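Local atomic coordinates of Mll7089 protein (PDB entry 2OZ8), a protein that belongs to the mandelate racemase/muconate lactonizing enzyme family of the enolase superfamily, probably binds magnesium and may act as a hydro-lyase, its exact function being unknown. Residues Ser65-His69 and Glu70-Ser74; His273-Val276 and Thr277-Arg281; Glu332-Gly336 and Tyr337-Pro341; Arg362-Ala365 and Arg366-Gly370. All coordinates share one frame; numbering follows the deposited sequence.

Contact 1 (Ser65-His69 and Glu70-Ser74)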
loop_
_atom_site.group_PDB
_atom_site.type_symbol
_atom_site.label_atom_id
_atom_site.label_comp_id
_atom_site.label_asym_id
_atom_site.label_seq_id
_atom_site.Cartn_x
_atom_site.Cartn_y
_atom_site.Cartn_z
ATOM N N SER A 65 -37.030 33.758 -5.046
ATOM C CA SER A 65 -37.914 32.663 -4.694
ATOM C C SER A 65 -37.157 31.390 -4.335
ATOM O O SER A 65 -37.550 30.664 -3.443
ATOM C CB SER A 65 -38.905 32.414 -5.818
ATOM O OG SER A 65 -39.760 33.567 -5.926
ATOM N N VAL A 66 -36.060 31.131 -5.017
ATOM C CA VAL A 66 -35.252 29.961 -4.742
ATOM C C VAL A 66 -34.522 30.161 -3.410
ATOM O O VAL A 66 -34.572 29.306 -2.536
ATOM C CB VAL A 66 -34.304 29.690 -5.916
ATOM C CG1 VAL A 66 -33.348 28.576 -5.603
ATOM C CG2 VAL A 66 -35.134 29.358 -7.175
ATOM N N PHE A 67 -33.878 31.305 -3.229
ATOM C CA PHE A 67 -33.241 31.584 -1.934
ATOM C C PHE A 67 -34.211 31.459 -0.756
ATOM O O PHE A 67 -33.876 30.776 0.214
ATOM C CB PHE A 67 -32.553 32.948 -1.930
ATOM C CG PHE A 67 -31.642 33.168 -0.760
ATOM C CD1 PHE A 67 -30.314 32.734 -0.794
ATOM C CD2 PHE A 67 -32.086 33.848 0.378
ATOM C CE1 PHE A 67 -29.421 32.990 0.305
ATOM C CE2 PHE A 67 -31.187 34.070 1.492
ATOM C CZ PHE A 67 -29.865 33.646 1.431
ATOM N N GLU A 68 -35.395 32.090 -0.852
ATOM C CA GLU A 68 -36.445 31.988 0.183
ATOM C C GLU A 68 -36.817 30.535 0.504
ATOM O O GLU A 68 -36.944 30.168 1.653
ATOM C CB GLU A 68 -37.709 32.808 -0.167
ATOM C CG GLU A 68 -38.563 33.187 1.073
ATOM C CD GLU A 68 -39.488 34.425 0.881
ATOM O OE1 GLU A 68 -40.701 34.314 1.254
ATOM O OE2 GLU A 68 -39.019 35.511 0.384
ATOM N N HIS A 69 -36.959 29.710 -0.527
ATOM C CA HIS A 69 -37.353 28.330 -0.345
ATOM C C HIS A 69 -36.216 27.439 0.132
ATOM O O HIS A 69 -36.431 26.539 0.941
ATOM C CB HIS A 69 -37.962 27.759 -1.638
ATOM C CG HIS A 69 -38.629 26.420 -1.447
ATOM N ND1 HIS A 69 -38.009 25.223 -1.754
ATOM C CD2 HIS A 69 -39.850 26.094 -0.946
ATOM C CE1 HIS A 69 -38.827 24.220 -1.474
ATOM N NE2 HIS A 69 -39.951 24.723 -0.986
ATOM N N GLU A 70 -35.006 27.672 -0.353
ATOM C CA GLU A 70 -33.938 26.695 -0.142
ATOM C C GLU A 70 -32.995 26.997 1.005
ATOM O O GLU A 70 -32.627 26.085 1.763
ATOM C CB GLU A 70 -33.174 26.488 -1.440
ATOM C CG GLU A 70 -34.106 25.930 -2.505
ATOM C CD GLU A 70 -33.484 25.722 -3.847
ATOM O OE1 GLU A 70 -32.228 25.810 -3.974
ATOM O OE2 GLU A 70 -34.278 25.477 -4.788
ATOM N N VAL A 71 -32.614 28.270 1.143
ATOM C CA VAL A 71 -31.672 28.653 2.162
ATOM C C VAL A 71 -32.240 29.478 3.297
ATOM O O VAL A 71 -31.871 29.272 4.451
ATOM C CB VAL A 71 -30.271 29.159 1.574
ATOM C CG1 VAL A 71 -30.332 29.504 0.105
ATOM C CG2 VAL A 71 -29.616 30.203 2.401
ATOM N N TRP A 72 -33.184 30.357 2.997
ATOM C CA TRP A 72 -33.713 31.272 4.026
ATOM C C TRP A 72 -34.222 30.639 5.347
ATOM O O TRP A 72 -33.954 31.184 6.411
ATOM C CB TRP A 72 -34.726 32.251 3.428
ATOM C CG TRP A 72 -35.117 33.337 4.375
ATOM C CD1 TRP A 72 -36.380 33.664 4.742
ATOM C CD2 TRP A 72 -34.248 34.248 5.077
ATOM N NE1 TRP A 72 -36.365 34.700 5.629
ATOM C CE2 TRP A 72 -35.069 35.080 5.859
ATOM C CE3 TRP A 72 -32.868 34.451 5.105
ATOM C CZ2 TRP A 72 -34.560 36.087 6.673
ATOM C CZ3 TRP A 72 -32.358 35.481 5.933
ATOM C CH2 TRP A 72 -33.206 36.275 6.690
ATOM N N PRO A 73 -34.937 29.477 5.295
ATOM C CA PRO A 73 -35.349 28.834 6.569
ATOM C C PRO A 73 -34.200 28.499 7.523
ATOM O O PRO A 73 -34.375 28.471 8.732
ATOM C CB PRO A 73 -36.000 27.531 6.092
ATOM C CG PRO A 73 -36.505 27.855 4.728
ATOM C CD PRO A 73 -35.427 28.708 4.129
ATOM N N SER A 74 -33.018 28.224 7.003
ATOM C CA SER A 74 -31.936 27.879 7.897
ATOM C C SER A 74 -31.246 29.133 8.446
ATOM O O SER A 74 -30.450 29.037 9.375
ATOM C CB SER A 74 -30.931 26.954 7.200
ATOM O OG SER A 74 -30.238 27.664 6.185
#
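Both methyl branches of Val-71 lie against the ring of Phe-67, one helical turn back in the chain. CG1 of Val-71 comes within 3.4 Å of Phe-67 CD1, and CG2 of Val-71 meets Phe-67 CE1 at 3.5 Å; Val-71 CB stands over one face of the ring, displaced toward the rim. At another part of the ring, CE2 of Phe-67 meets CE3 of Trp-72 obliquely at 4.0 Å. Glu-70 runs alongside Val-66, its OE2 3.3 Å from Val-66 CG1. With Glu-70 CG turned away from the carbonyl carbon (chi1 -62°) and the chain extended beyond it, the carboxylate passes this methyl, and OE1 accepts the backbone N-H of Ser-99. The backbone sets these positions: Phe-67 O accepts Val-71 N at 3.0 Å and Trp-72 N at 2.9 Å, the two donors arriving from opposite faces of the carbonyl plane. Farther out, Phe-67 meets Phe-102 edge-to-face and also packs on Phe-8, which Trp-72 in turn meets edge-to-face. Were Phe-67 an alanine, the Val-71 methyls would probably face a gap and Phe-102 would lose its aromatic partner. This is the end of helix 60-70, seated by aromatic packing on the antiparallel sheet and helix 103-118, as in the N-terminal capping domain of enolase-superfamily proteins.

Contact 2 (His273-Val276 and Thr277-Arg281)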
loop_
_atom_site.group_PDB
_atom_site.type_symbol
_atom_site.label_atom_id
_atom_site.label_comp_id
_atom_site.label_asym_id
_atom_site.label_seq_id
_atom_site.Cartn_x
_atom_site.Cartn_y
_atom_site.Cartn_z
ATOM N N HIS A 273 -10.804 29.538 -3.110
ATOM C CA HIS A 273 -11.515 30.788 -3.406
ATOM C C HIS A 273 -12.085 31.412 -2.153
ATOM O O HIS A 273 -11.402 31.459 -1.169
ATOM C CB HIS A 273 -12.541 30.580 -4.535
ATOM C CG HIS A 273 -11.883 30.447 -5.871
ATOM N ND1 HIS A 273 -11.552 31.537 -6.650
ATOM C CD2 HIS A 273 -11.410 29.359 -6.530
ATOM C CE1 HIS A 273 -10.937 31.125 -7.742
ATOM N NE2 HIS A 273 -10.848 29.809 -7.702
ATOM N N GLY A 274 -13.325 31.892 -2.181
ATOM C CA GLY A 274 -13.867 32.735 -1.120
ATOM C C GLY A 274 -14.936 32.139 -0.224
ATOM O O GLY A 274 -15.626 32.891 0.447
ATOM N N GLN A 275 -15.070 30.799 -0.177
ATOM C CA GLN A 275 -15.998 30.203 0.742
ATOM C C GLN A 275 -15.431 30.353 2.128
ATOM O O GLN A 275 -14.758 29.457 2.634
ATOM C CB GLN A 275 -16.242 28.734 0.421
ATOM C CG GLN A 275 -16.834 28.497 -0.943
ATOM C CD GLN A 275 -15.784 28.535 -2.045
ATOM O OE1 GLN A 275 -14.578 28.791 -1.793
ATOM N NE2 GLN A 275 -16.234 28.311 -3.278
ATOM N N VAL A 276 -15.717 31.468 2.769
ATOM C CA VAL A 276 -15.002 31.817 4.004
ATOM C C VAL A 276 -14.873 30.692 4.994
ATOM O O VAL A 276 -13.772 30.416 5.417
ATOM C CB VAL A 276 -15.565 33.043 4.754
ATOM C CG1 VAL A 276 -14.658 33.366 5.976
ATOM C CG2 VAL A 276 -15.727 34.198 3.837
ATOM N N THR A 277 -15.977 30.072 5.382
ATOM C CA THR A 277 -15.933 29.012 6.371
ATOM C C THR A 277 -15.183 27.767 5.881
ATOM O O THR A 277 -14.390 27.197 6.634
ATOM C CB THR A 277 -17.368 28.563 6.816
ATOM O OG1 THR A 277 -18.164 29.711 7.172
ATOM C CG2 THR A 277 -17.285 27.564 8.014
ATOM N N ASP A 278 -15.418 27.338 4.645
ATOM C CA ASP A 278 -14.665 26.189 4.097
ATOM C C ASP A 278 -13.158 26.467 4.069
ATOM O O ASP A 278 -12.369 25.569 4.374
ATOM C CB ASP A 278 -15.091 25.802 2.685
ATOM C CG ASP A 278 -16.577 25.569 2.539
ATOM O OD1 ASP A 278 -17.297 25.522 3.558
ATOM O OD2 ASP A 278 -17.036 25.430 1.368
ATOM N N VAL A 279 -12.782 27.707 3.689
ATOM C CA VAL A 279 -11.376 28.136 3.571
ATOM C C VAL A 279 -10.644 28.153 4.882
ATOM O O VAL A 279 -9.482 27.704 4.954
ATOM C CB VAL A 279 -11.247 29.508 2.878
ATOM C CG1 VAL A 279 -9.833 30.037 2.953
ATOM C CG2 VAL A 279 -11.674 29.384 1.413
ATOM N N MET A 280 -11.285 28.656 5.932
ATOM C CA MET A 280 -10.646 28.588 7.252
ATOM C C MET A 280 -10.543 27.154 7.791
ATOM O O MET A 280 -9.598 26.802 8.502
ATOM C CB MET A 280 -11.298 29.530 8.255
ATOM C CG MET A 280 -11.252 31.014 7.815
ATOM S SD MET A 280 -9.619 31.796 7.586
ATOM C CE MET A 280 -9.031 31.593 9.271
ATOM N N ARG A 281 -11.478 26.301 7.421
ATOM C CA ARG A 281 -11.374 24.916 7.838
ATOM C C ARG A 281 -10.253 24.185 7.049
ATOM O O ARG A 281 -9.427 23.471 7.657
ATOM C CB ARG A 281 -12.724 24.199 7.676
ATOM C CG ARG A 281 -13.671 24.561 8.750
ATOM C CD ARG A 281 -15.088 24.068 8.513
ATOM N NE ARG A 281 -15.895 24.490 9.651
ATOM C CZ ARG A 281 -17.216 24.358 9.771
ATOM N NH1 ARG A 281 -17.947 23.790 8.805
ATOM N NH2 ARG A 281 -17.803 24.810 10.888
#
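Gln-275 lays its aliphatic root against the carboxylate of Asp-278, with Gln-275 CB 3.5 Å from Asp-278 OD2. Although the two side chains run in different directions, the planes of the amide and the carboxylate are only 4° apart. The polar end of Asp-278 is held by other residues, OD2 bonding His-103 NE2 and OD1 bonding Gln-107 NE2. Val-279 packs against the backbone of the turn: its CG2, set beside the backbone N while CG1 is anti to it (chi1 171°), lies 3.3 Å from His-273 O and equally close to Gln-275 O. Gln-275 is the N-cap residue and the centre of an inverse gamma turn; its carbonyl accepts Val-279 N at 2.8 Å, starting the helix, and Val-276 O accepts Met-280 N at 3.1 Å. One turn on, Thr-277 CG2 sits over the centre of the Arg-281 guanidinium face, while Thr-277 OG1 bonds Trp-111 NE1. The whole turn links barrel strand 269-272 to helix 276-289: Gln-275, Val-276 and Thr-277 rest on helix 103-118, and Val-276, Val-279 and Met-280 pack on Met-306 of helix 304-309.

Contact 3 (Glu332-Gly336 and Tyr337-Pro341)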
loop_
_atom_site.group_PDB
_atom_site.type_symbol
_atom_site.label_atom_id
_atom_site.label_comp_id
_atom_site.label_asym_id
_atom_site.label_seq_id
_atom_site.Cartn_x
_atom_site.Cartn_y
_atom_site.Cartn_z
ATOM N N GLU A 332 -8.033 47.974 -1.320
ATOM C CA GLU A 332 -6.764 48.552 -1.723
ATOM C C GLU A 332 -5.701 47.505 -2.177
ATOM O O GLU A 332 -5.388 46.561 -1.453
ATOM C CB GLU A 332 -6.176 49.394 -0.578
ATOM C CG GLU A 332 -5.000 50.277 -1.027
ATOM C CD GLU A 332 -4.368 51.082 0.096
ATOM O OE1 GLU A 332 -4.788 50.940 1.273
ATOM O OE2 GLU A 332 -3.403 51.861 -0.197
ATOM N N ILE A 333 -5.149 47.705 -3.368
ATOM C CA ILE A 333 -3.947 47.009 -3.760
ATOM C C ILE A 333 -2.916 48.053 -4.174
ATOM O O ILE A 333 -3.122 48.785 -5.146
ATOM C CB ILE A 333 -4.187 46.019 -4.920
ATOM C CG1 ILE A 333 -5.168 44.910 -4.500
ATOM C CG2 ILE A 333 -2.841 45.480 -5.383
ATOM C CD1 ILE A 333 -5.512 43.853 -5.611
ATOM N N ARG A 334 -1.812 48.112 -3.439
ATOM C CA ARG A 334 -0.779 49.140 -3.647
ATOM C C ARG A 334 0.590 48.521 -3.715
ATOM O O ARG A 334 0.997 47.827 -2.780
ATOM C CB ARG A 334 -0.797 50.168 -2.507
ATOM C CG ARG A 334 0.409 51.130 -2.530
ATOM C CD ARG A 334 0.175 52.418 -1.672
ATOM N NE ARG A 334 -0.451 52.084 -0.382
ATOM C CZ ARG A 334 0.230 51.845 0.741
ATOM N NH1 ARG A 334 1.558 51.919 0.737
ATOM N NH2 ARG A 334 -0.419 51.530 1.864
ATOM N N ASP A 335 1.305 48.781 -4.808
ATOM C CA ASP A 335 2.635 48.203 -5.048
ATOM C C ASP A 335 2.747 46.673 -4.904
ATOM O O ASP A 335 3.676 46.164 -4.277
ATOM C CB ASP A 335 3.707 48.926 -4.212
ATOM C CG ASP A 335 3.891 50.376 -4.652
ATOM O OD1 ASP A 335 3.627 50.674 -5.869
ATOM O OD2 ASP A 335 4.248 51.218 -3.778
ATOM N N GLY A 336 1.780 45.957 -5.471
ATOM C CA GLY A 336 1.782 44.509 -5.413
ATOM C C GLY A 336 1.412 43.908 -4.073
ATOM O O GLY A 336 1.650 42.704 -3.858
ATOM N N TYR A 337 0.844 44.718 -3.166
ATOM C CA TYR A 337 0.275 44.179 -1.931
ATOM C C TYR A 337 -1.202 44.496 -1.808
ATOM O O TYR A 337 -1.623 45.634 -2.067
ATOM C CB TYR A 337 0.974 44.728 -0.708
ATOM C CG TYR A 337 2.322 44.123 -0.409
ATOM C CD1 TYR A 337 2.421 42.949 0.323
ATOM C CD2 TYR A 337 3.507 44.770 -0.798
ATOM C CE1 TYR A 337 3.635 42.401 0.623
ATOM C CE2 TYR A 337 4.743 44.230 -0.500
ATOM C CZ TYR A 337 4.792 43.053 0.216
ATOM O OH TYR A 337 6.001 42.501 0.540
ATOM N N ALA A 338 -1.986 43.497 -1.407
ATOM C CA ALA A 338 -3.391 43.692 -1.140
ATOM C C ALA A 338 -3.537 43.929 0.348
ATOM O O ALA A 338 -2.874 43.269 1.175
ATOM C CB ALA A 338 -4.245 42.495 -1.614
ATOM N N TYR A 339 -4.393 44.886 0.685
ATOM C CA TYR A 339 -4.559 45.288 2.060
ATOM C C TYR A 339 -5.941 45.001 2.549
ATOM O O TYR A 339 -6.933 45.457 1.958
ATOM C CB TYR A 339 -4.298 46.771 2.178
ATOM C CG TYR A 339 -2.832 47.124 2.050
ATOM C CD1 TYR A 339 -2.015 47.176 3.181
ATOM C CD2 TYR A 339 -2.260 47.383 0.805
ATOM C CE1 TYR A 339 -0.674 47.467 3.077
ATOM C CE2 TYR A 339 -0.931 47.693 0.704
ATOM C CZ TYR A 339 -0.149 47.764 1.838
ATOM O OH TYR A 339 1.183 48.072 1.741
ATOM N N ALA A 340 -6.021 44.242 3.627
ATOM C CA ALA A 340 -7.294 44.047 4.290
ATOM C C ALA A 340 -7.573 45.303 5.109
ATOM O O ALA A 340 -6.786 45.645 6.008
ATOM C CB ALA A 340 -7.251 42.836 5.173
ATOM N N PRO A 341 -8.685 46.001 4.806
ATOM C CA PRO A 341 -9.013 47.305 5.393
ATOM C C PRO A 341 -9.393 47.250 6.857
ATOM O O PRO A 341 -9.790 46.191 7.365
ATOM C CB PRO A 341 -10.226 47.766 4.585
ATOM C CG PRO A 341 -10.798 46.558 4.004
ATOM C CD PRO A 341 -9.726 45.534 3.870
HETATM O O HOH W 1 -8.269 47.694 1.383
#
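The guanidinium of Arg-334 lies over one face of the Tyr-339 ring, the two planes 12° apart, with Arg-334 NH2 3.8 Å from Tyr-339 CZ. At the guanidinium edge and in its plane is Glu-332 OE2, which takes Arg-334 NE in a salt bridge of 3.0 Å that is almost straight (177° at the hydrogen), although the donor stands above the carboxylate plane. The carbonyl oxygens of Glu-332 and Arg-334 lie at the edge of the Tyr-339 ring. A bend at chi3 (43°) in the otherwise extended Arg-334 chain folds its end back over the tyrosine, whose OH is itself bonded to Arg-132 NH1. Without the ring, as with a leucine at Tyr-339, the Arg-334 guanidinium is likely to lose the flat surface it lies on, and Arg-132 a hydroxyl partner. The opposite sheet face carries Ile-333, whose CG1 meets Ala-338 CB at 3.9 Å. Between the strands, Tyr-339 N bonds Glu-332 O at 2.9 Å, and Arg-334 and Tyr-337 form a hydrogen-bonded pair, Arg-334 N reaching Tyr-337 O at 2.8 Å. A water bridges Glu-332 N and Tyr-339 O beyond them. Asp-335 and Gly-336, both with positive phi, make the type I' turn of a classic two-residue beta hairpin, whose second strand adds antiparallel to barrel strand 132-138.

Contact 4 (Arg362-Ala365 and Arg366-Gly370)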
loop_
_atom_site.group_PDB
_atom_site.type_symbol
_atom_site.label_atom_id
_atom_site.label_comp_id
_atom_site.label_asym_id
_atom_site.label_seq_id
_atom_site.Cartn_x
_atom_site.Cartn_y
_atom_site.Cartn_z
ATOM N N ARG A 362 -34.271 41.552 -14.906
ATOM C CA ARG A 362 -34.832 40.698 -15.945
ATOM C C ARG A 362 -33.687 40.243 -16.829
ATOM O O ARG A 362 -32.827 41.074 -17.226
ATOM C CB ARG A 362 -35.912 41.465 -16.720
ATOM C CG ARG A 362 -36.350 40.857 -18.083
ATOM C CD ARG A 362 -37.612 40.012 -17.965
ATOM N NE ARG A 362 -37.749 39.134 -19.124
ATOM C CZ ARG A 362 -36.963 38.085 -19.377
ATOM N NH1 ARG A 362 -35.986 37.752 -18.540
ATOM N NH2 ARG A 362 -37.163 37.346 -20.461
ATOM N N ARG A 363 -33.623 38.925 -17.043
ATOM C CA ARG A 363 -32.555 38.302 -17.819
ATOM C C ARG A 363 -32.560 38.819 -19.268
ATOM O O ARG A 363 -33.582 38.708 -19.966
ATOM C CB ARG A 363 -32.630 36.753 -17.763
ATOM C CG ARG A 363 -31.535 36.003 -18.660
ATOM C CD ARG A 363 -31.569 34.461 -18.511
ATOM N NE ARG A 363 -32.918 33.951 -18.701
ATOM C CZ ARG A 363 -33.506 32.974 -18.000
ATOM N NH1 ARG A 363 -32.851 32.299 -17.044
ATOM N NH2 ARG A 363 -34.769 32.646 -18.290
ATOM N N LEU A 364 -31.420 39.368 -19.709
ATOM C CA LEU A 364 -31.298 39.909 -21.058
ATOM C C LEU A 364 -30.522 39.020 -22.010
ATOM O O LEU A 364 -29.710 38.221 -21.605
ATOM C CB LEU A 364 -30.659 41.301 -21.014
ATOM C CG LEU A 364 -31.388 42.416 -20.205
ATOM C CD1 LEU A 364 -30.621 43.777 -20.092
ATOM C CD2 LEU A 364 -32.842 42.643 -20.692
ATOM N N ALA A 365 -30.747 39.187 -23.303
ATOM C CA ALA A 365 -29.871 38.637 -24.295
ATOM C C ALA A 365 -28.555 39.406 -24.193
ATOM O O ALA A 365 -28.524 40.524 -23.701
ATOM C CB ALA A 365 -30.513 38.782 -25.660
ATOM N N ARG A 366 -27.465 38.792 -24.613
ATOM C CA ARG A 366 -26.137 39.428 -24.602
ATOM C C ARG A 366 -26.015 40.737 -25.408
ATOM O O ARG A 366 -25.304 41.650 -24.973
ATOM C CB ARG A 366 -25.072 38.427 -25.101
ATOM C CG ARG A 366 -23.652 38.978 -25.134
ATOM C CD ARG A 366 -23.283 39.405 -23.743
ATOM N NE ARG A 366 -21.983 40.035 -23.761
ATOM C CZ ARG A 366 -21.732 41.289 -24.129
ATOM N NH1 ARG A 366 -22.691 42.109 -24.502
ATOM N NH2 ARG A 366 -20.485 41.729 -24.092
ATOM N N SER A 367 -26.681 40.802 -26.574
ATOM C CA SER A 367 -26.722 42.006 -27.459
ATOM C C SER A 367 -27.429 43.207 -26.829
ATOM O O SER A 367 -27.271 44.360 -27.284
ATOM C CB SER A 367 -27.443 41.685 -28.760
ATOM O OG SER A 367 -28.732 41.151 -28.455
ATOM N N GLU A 368 -28.202 42.919 -25.786
ATOM C CA GLU A 368 -28.960 43.928 -25.043
ATOM C C GLU A 368 -28.201 44.530 -23.853
ATOM O O GLU A 368 -28.763 45.277 -23.052
ATOM C CB GLU A 368 -30.299 43.319 -24.581
ATOM C CG GLU A 368 -31.123 42.804 -25.750
ATOM C CD GLU A 368 -32.302 41.946 -25.340
ATOM O OE1 GLU A 368 -32.448 41.604 -24.133
ATOM O OE2 GLU A 368 -33.097 41.575 -26.258
ATOM N N LEU A 369 -26.918 44.234 -23.723
ATOM C CA LEU A 369 -26.241 44.658 -22.488
ATOM C C LEU A 369 -25.700 46.084 -22.449
ATOM O O LEU A 369 -25.385 46.612 -21.376
ATOM C CB LEU A 369 -25.161 43.657 -22.106
ATOM C CG LEU A 369 -25.484 42.664 -20.972
ATOM C CD1 LEU A 369 -26.947 42.110 -20.996
ATOM C CD2 LEU A 369 -24.400 41.545 -20.841
ATOM N N GLY A 370 -25.577 46.722 -23.599
ATOM C CA GLY A 370 -25.012 48.050 -23.601
ATOM C C GLY A 370 -23.526 48.107 -23.297
ATOM O O GLY A 370 -22.847 47.083 -23.158
#
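Two hydrogen bonds tie Ala-365 to Glu-368 in both directions. The backbone N of Ala-365 donates to Glu-368 OE1 at 3.1 Å, coming from well above the carboxylate plane, and Glu-368 N returns a bond to Ala-365 O at 3.2 Å with the donor likewise above the carbonyl plane. Glu-368 CG lies anti to its own carbonyl carbon (chi1 -58°), and the chain beyond is extended, which brings the carboxylate back past the start of the short 3-10 turn 366-368. A glutamate bonding the backbone N-H just ahead of such a turn resembles the glutamate half of a capping box, though Ala-365 has no side-chain acceptor to complete it. Van der Waals contacts pad the same loop. Ala-365 CB touches Glu-368 CD at 3.6 Å, and Leu-364 lies at the OE1 end of the carboxylate, its CB and CD2 each 3.6 Å from Glu-368 OE1. Leu-369 folds back over the segment, its CD1 making an apolar contact with Leu-364 CB at 3.8 Å and reaching Ala-365 O at 3.5 Å. Charged partners lie beyond the turn: Arg-366 NE forms a salt bridge with Asp-29, and Arg-363 NH2 pairs with Glu-62 of the second subunit. The segment follows helix 352-357, lying against the antiparallel sheet, where Leu-364 O bonds Gln-14 NE2 of strand 5-17, while Leu-369 and Arg-366 touch Asp-30 of strand 27-40.

How the contacts relate
From the N terminus onward the four contacts follow in series, and none encloses or crosses another; each closes a local turn. Contact 1 ends helix 60-70 in the N-terminal region, contact 2 begins barrel helix 276-289, contact 3 turns the hairpin 333-339, and contact 4 folds up the C-terminal tail. Contacts 1 and 2 are not in touch, their nearest atoms about 12 Å apart, yet both pack on helix 103-118. Contacts 2 and 3 similarly share helix 304-309, with centres about 20 Å apart. Contact 4 returns the chain to the N-terminal sheet, and its Arg-363 packs on Ser-65 of the second subunit, the counterpart there of the residue that opens contact 1.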